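Local coordinates for Drep2 (Drosophila melanogaster, PDB 4D2K), which probably takes part in apoptotic DNA fragmentation as a DFF-related protein, its CIDE domain, the part present here, serving in self-association into higher-order assemblies, at residues 10-16 / 71-77. Numbering follows the deposited sequence.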
ATOM      1  N   ARG A  10     -10.466   7.866   0.493  1.00 44.74           N
ATOM      2  CA  ARG A  10     -10.028   7.834   1.890  1.00 44.04           C
ATOM      3  C   ARG A  10      -8.508   8.009   1.917  1.00 39.71           C
ATOM      4  O   ARG A  10      -7.825   7.565   0.995  1.00 39.01           O
ATOM      5  CB  ARG A  10     -10.449   6.509   2.558  1.00 42.75           C
ATOM      6  CG  ARG A  10      -9.679   5.292   2.037  1.00 44.49           C
ATOM      7  CD  ARG A  10     -10.299   3.952   2.408  1.00 54.33           C
ATOM      8  NE  ARG A  10     -11.578   3.739   1.724  1.00 62.32           N
ATOM      9  CZ  ARG A  10     -12.459   2.801   2.059  1.00 59.86           C
ATOM     10  NH1 ARG A  10     -12.194   1.979   3.063  1.00 58.37           N
ATOM     11  NH2 ARG A  10     -13.594   2.676   1.384  1.00 70.30           N
ATOM     12  N   PRO A  11      -7.968   8.601   2.989  1.00 36.43           N
ATOM     13  CA  PRO A  11      -6.510   8.727   3.111  1.00 34.71           C
ATOM     14  C   PRO A  11      -5.930   7.416   3.593  1.00 36.03           C
ATOM     15  O   PRO A  11      -6.573   6.762   4.413  1.00 32.81           O
ATOM     16  CB  PRO A  11      -6.328   9.817   4.165  1.00 36.98           C
ATOM     17  CG  PRO A  11      -7.592   9.758   4.987  1.00 35.64           C
ATOM     18  CD  PRO A  11      -8.689   9.303   4.064  1.00 38.54           C
ATOM     19  N   LEU A  12      -4.775   7.019   3.052  1.00 35.28           N
ATOM     20  CA  LEU A  12      -4.027   5.850   3.510  1.00 31.88           C
ATOM     21  C   LEU A  12      -2.553   6.236   3.464  1.00 35.50           C
ATOM     22  O   LEU A  12      -2.190   7.152   2.710  1.00 32.69           O
ATOM     23  CB  LEU A  12      -4.303   4.626   2.622  1.00 32.34           C
ATOM     24  CG  LEU A  12      -5.750   4.108   2.597  1.00 37.11           C
ATOM     25  CD1 LEU A  12      -5.940   3.005   1.558  1.00 33.53           C
ATOM     26  CD2 LEU A  12      -6.194   3.663   3.985  1.00 32.28           C
ATOM     27  N   LYS A  13      -1.710   5.563   4.256  1.00 32.10           N
ATOM     28  CA  LYS A  13      -0.269   5.842   4.238  1.00 36.17           C
ATOM     29  C   LYS A  13       0.478   4.697   3.536  1.00 39.06           C
ATOM     30  O   LYS A  13       0.276   3.521   3.846  1.00 36.54           O
ATOM     31  CB  LYS A  13       0.269   6.053   5.663  1.00 33.77           C
ATOM     32  CG  LYS A  13      -0.243   7.355   6.362  1.00 35.98           C
ATOM     33  CD  LYS A  13       0.076   7.337   7.886  1.00 37.38           C
ATOM     34  CE  LYS A  13      -0.365   8.633   8.622  1.00 36.93           C
ATOM     35  NZ  LYS A  13      -0.108   8.588  10.111  1.00 33.05           N
ATOM     36  N   ILE A  14       1.372   5.031   2.616  1.00 36.97           N
ATOM     37  CA  ILE A  14       2.039   4.009   1.847  1.00 37.34           C
ATOM     38  C   ILE A  14       3.538   4.242   1.961  1.00 39.80           C
ATOM     39  O   ILE A  14       4.078   5.284   1.581  1.00 38.93           O
ATOM     40  CB  ILE A  14       1.545   3.974   0.365  1.00 40.24           C
ATOM     41  CG1 ILE A  14       2.121   2.765  -0.372  1.00 47.66           C
ATOM     42  CG2 ILE A  14       1.912   5.236  -0.394  1.00 51.42           C
ATOM     43  CD1 ILE A  14       1.413   1.456  -0.064  1.00 48.41           C
ATOM     44  N   TRP A  15       4.194   3.278   2.592  1.00 35.96           N
ATOM     45  CA  TRP A  15       5.613   3.376   2.866  1.00 36.15           C
ATOM     46  C   TRP A  15       6.362   2.278   2.099  1.00 38.42           C
ATOM     47  O   TRP A  15       5.801   1.206   1.824  1.00 35.96           O
ATOM     48  CB  TRP A  15       5.859   3.214   4.364  1.00 37.97           C
ATOM     49  CG  TRP A  15       5.225   4.240   5.248  1.00 36.28           C
ATOM     50  CD1 TRP A  15       4.440   5.276   4.866  1.00 37.97           C
ATOM     51  CD2 TRP A  15       5.303   4.300   6.678  1.00 33.52           C
ATOM     52  NE1 TRP A  15       4.037   5.995   5.964  1.00 34.76           N
ATOM     53  CE2 TRP A  15       4.553   5.413   7.089  1.00 35.34           C
ATOM     54  CE3 TRP A  15       5.932   3.518   7.649  1.00 37.35           C
ATOM     55  CZ2 TRP A  15       4.420   5.773   8.442  1.00 36.90           C
ATOM     56  CZ3 TRP A  15       5.789   3.874   8.996  1.00 36.13           C
ATOM     57  CH2 TRP A  15       5.042   4.986   9.373  1.00 36.28           C
ATOM     58  N   ASP A  16       7.658   2.477   1.857  1.00 41.20           N
ATOM     59  CA  ASP A  16       8.393   1.454   1.119  1.00 41.05           C
ATOM     60  C   ASP A  16       8.743   0.347   2.098  1.00 40.18           C
ATOM     61  O   ASP A  16       8.481   0.485   3.300  1.00 38.83           O
ATOM     62  CB  ASP A  16       9.626   2.033   0.412  1.00 39.76           C
ATOM     63  CG  ASP A  16      10.676   2.581   1.365  1.00 40.68           C
ATOM     64  OD1 ASP A  16      10.816   2.128   2.519  1.00 46.01           O
ATOM     65  OD2 ASP A  16      11.360   3.523   0.950  1.00 42.33           O
ATOM     66  N   ASN A  71      -9.047   4.777   7.879  1.00 34.72           N
ATOM     67  CA  ASN A  71      -8.313   5.936   7.366  1.00 35.02           C
ATOM     68  C   ASN A  71      -6.906   5.974   7.919  1.00 34.66           C
ATOM     69  O   ASN A  71      -6.717   5.762   9.116  1.00 33.96           O
ATOM     70  CB  ASN A  71      -8.984   7.248   7.762  1.00 32.56           C
ATOM     71  CG  ASN A  71     -10.235   7.534   6.977  1.00 37.14           C
ATOM     72  OD1 ASN A  71     -10.663   6.742   6.140  1.00 35.80           O
ATOM     73  ND2 ASN A  71     -10.814   8.702   7.220  1.00 37.47           N
ATOM     74  N   ASN A  72      -5.941   6.259   7.050  1.00 32.87           N
ATOM     75  CA  ASN A  72      -4.550   6.396   7.438  1.00 33.54           C
ATOM     76  C   ASN A  72      -3.936   5.155   8.096  1.00 33.13           C
ATOM     77  O   ASN A  72      -2.960   5.253   8.841  1.00 35.04           O
ATOM     78  CB  ASN A  72      -4.383   7.625   8.334  1.00 32.72           C
ATOM     79  CG  ASN A  72      -4.296   8.914   7.526  1.00 34.54           C
ATOM     80  OD1 ASN A  72      -3.515   8.998   6.567  1.00 34.93           O
ATOM     81  ND2 ASN A  72      -5.078   9.920   7.905  1.00 32.46           N
ATOM     82  N   THR A  73      -4.505   3.994   7.788  1.00 32.19           N
ATOM     83  CA  THR A  73      -3.811   2.727   7.995  1.00 37.11           C
ATOM     84  C   THR A  73      -2.473   2.788   7.244  1.00 35.91           C
ATOM     85  O   THR A  73      -2.429   3.237   6.087  1.00 31.52           O
ATOM     86  CB  THR A  73      -4.637   1.514   7.483  1.00 33.89           C
ATOM     87  OG1 THR A  73      -5.856   1.408   8.225  1.00 34.75           O
ATOM     88  CG2 THR A  73      -3.857   0.224   7.613  1.00 31.70           C
ATOM     89  N   VAL A  74      -1.398   2.382   7.922  1.00 33.14           N
ATOM     90  CA  VAL A  74      -0.061   2.351   7.319  1.00 36.89           C
ATOM     91  C   VAL A  74       0.171   1.034   6.569  1.00 35.39           C
ATOM     92  O   VAL A  74       0.084  -0.040   7.152  1.00 36.23           O
ATOM     93  CB  VAL A  74       1.048   2.527   8.376  1.00 35.52           C
ATOM     94  CG1 VAL A  74       2.422   2.656   7.693  1.00 33.45           C
ATOM     95  CG2 VAL A  74       0.764   3.732   9.249  1.00 30.79           C
ATOM     96  N   LEU A  75       0.443   1.138   5.276  1.00 33.95           N
ATOM     97  CA  LEU A  75       0.670   0.004   4.384  1.00 35.63           C
ATOM     98  C   LEU A  75       2.095   0.054   3.823  1.00 38.00           C
ATOM     99  O   LEU A  75       2.673   1.128   3.702  1.00 37.55           O
ATOM    100  CB  LEU A  75      -0.340   0.010   3.231  1.00 35.45           C
ATOM    101  CG  LEU A  75      -1.831  -0.051   3.568  1.00 36.71           C
ATOM    102  CD1 LEU A  75      -2.702   0.133   2.312  1.00 34.31           C
ATOM    103  CD2 LEU A  75      -2.150  -1.377   4.270  1.00 36.62           C
ATOM    104  N   LEU A  76       2.678  -1.100   3.516  1.00 38.09           N
ATOM    105  CA  LEU A  76       3.960  -1.124   2.823  1.00 37.95           C
ATOM    106  C   LEU A  76       3.723  -1.649   1.424  1.00 38.95           C
ATOM    107  O   LEU A  76       2.956  -2.593   1.206  1.00 39.07           O
ATOM    108  CB  LEU A  76       5.000  -2.005   3.535  1.00 36.12           C
ATOM    109  CG  LEU A  76       5.309  -1.803   5.022  1.00 34.60           C
ATOM    110  CD1 LEU A  76       6.497  -2.664   5.426  1.00 38.41           C
ATOM    111  CD2 LEU A  76       5.558  -0.344   5.370  1.00 35.09           C
ATOM    112  N   LEU A  77       4.411  -1.046   0.475  1.00 40.11           N
ATOM    113  CA  LEU A  77       4.401  -1.553  -0.868  1.00 42.20           C
ATOM    114  C   LEU A  77       5.688  -2.367  -1.016  1.00 42.29           C
ATOM    115  O   LEU A  77       6.759  -1.856  -0.764  1.00 44.65           O
ATOM    116  CB  LEU A  77       4.320  -0.398  -1.862  1.00 41.08           C
ATOM    117  CG  LEU A  77       3.959  -0.644  -3.318  1.00 44.73           C
ATOM    118  CD1 LEU A  77       3.384   0.627  -3.895  1.00 49.15           C
ATOM    119  CD2 LEU A  77       5.202  -1.017  -4.076  1.00 48.77           C
TER
HETATM  120  O   HOH W   1      -1.808   6.810  10.973  1.00 39.19           O
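Five backbone hydrogen bonds zip residues 10-16 and 71-77 together in parallel. Asn72 N donates to Pro11 O (2.8 Å) before the regular ladder begins; Lys13 N then reaches Thr73 O (3.0 Å) and Lys13 O accepts from Leu75 N (2.8 Å), while Trp15 bonds through its N to Leu75 O (2.9 Å) and through its O to Leu77 N (3.0 Å). On one face of the sheet Ile14 CD1 packs against Leu75 CB (4.0 Å) and Leu77 CB (3.9 Å), within a core shared with Leu41 and Val25. On the other, Val74 CG1 sits over the six-membered ring of Trp15, 3.4 Å from its centroid, in a CH-pi contact, and Arg22 adds a cation-pi interaction. Polar groups meet at a water that accepts from Lys13 NZ (2.6 Å) and donates to Asn72 O (2.9 Å). Such central pairing of first and last strands marks the ubiquitin-like fold of CIDE-N domains; main-chain bonding sets the register, Ile14, Leu75 and Leu77 face the buried core, and partly exposed Lys13, Val74 and Trp15 lie opposite.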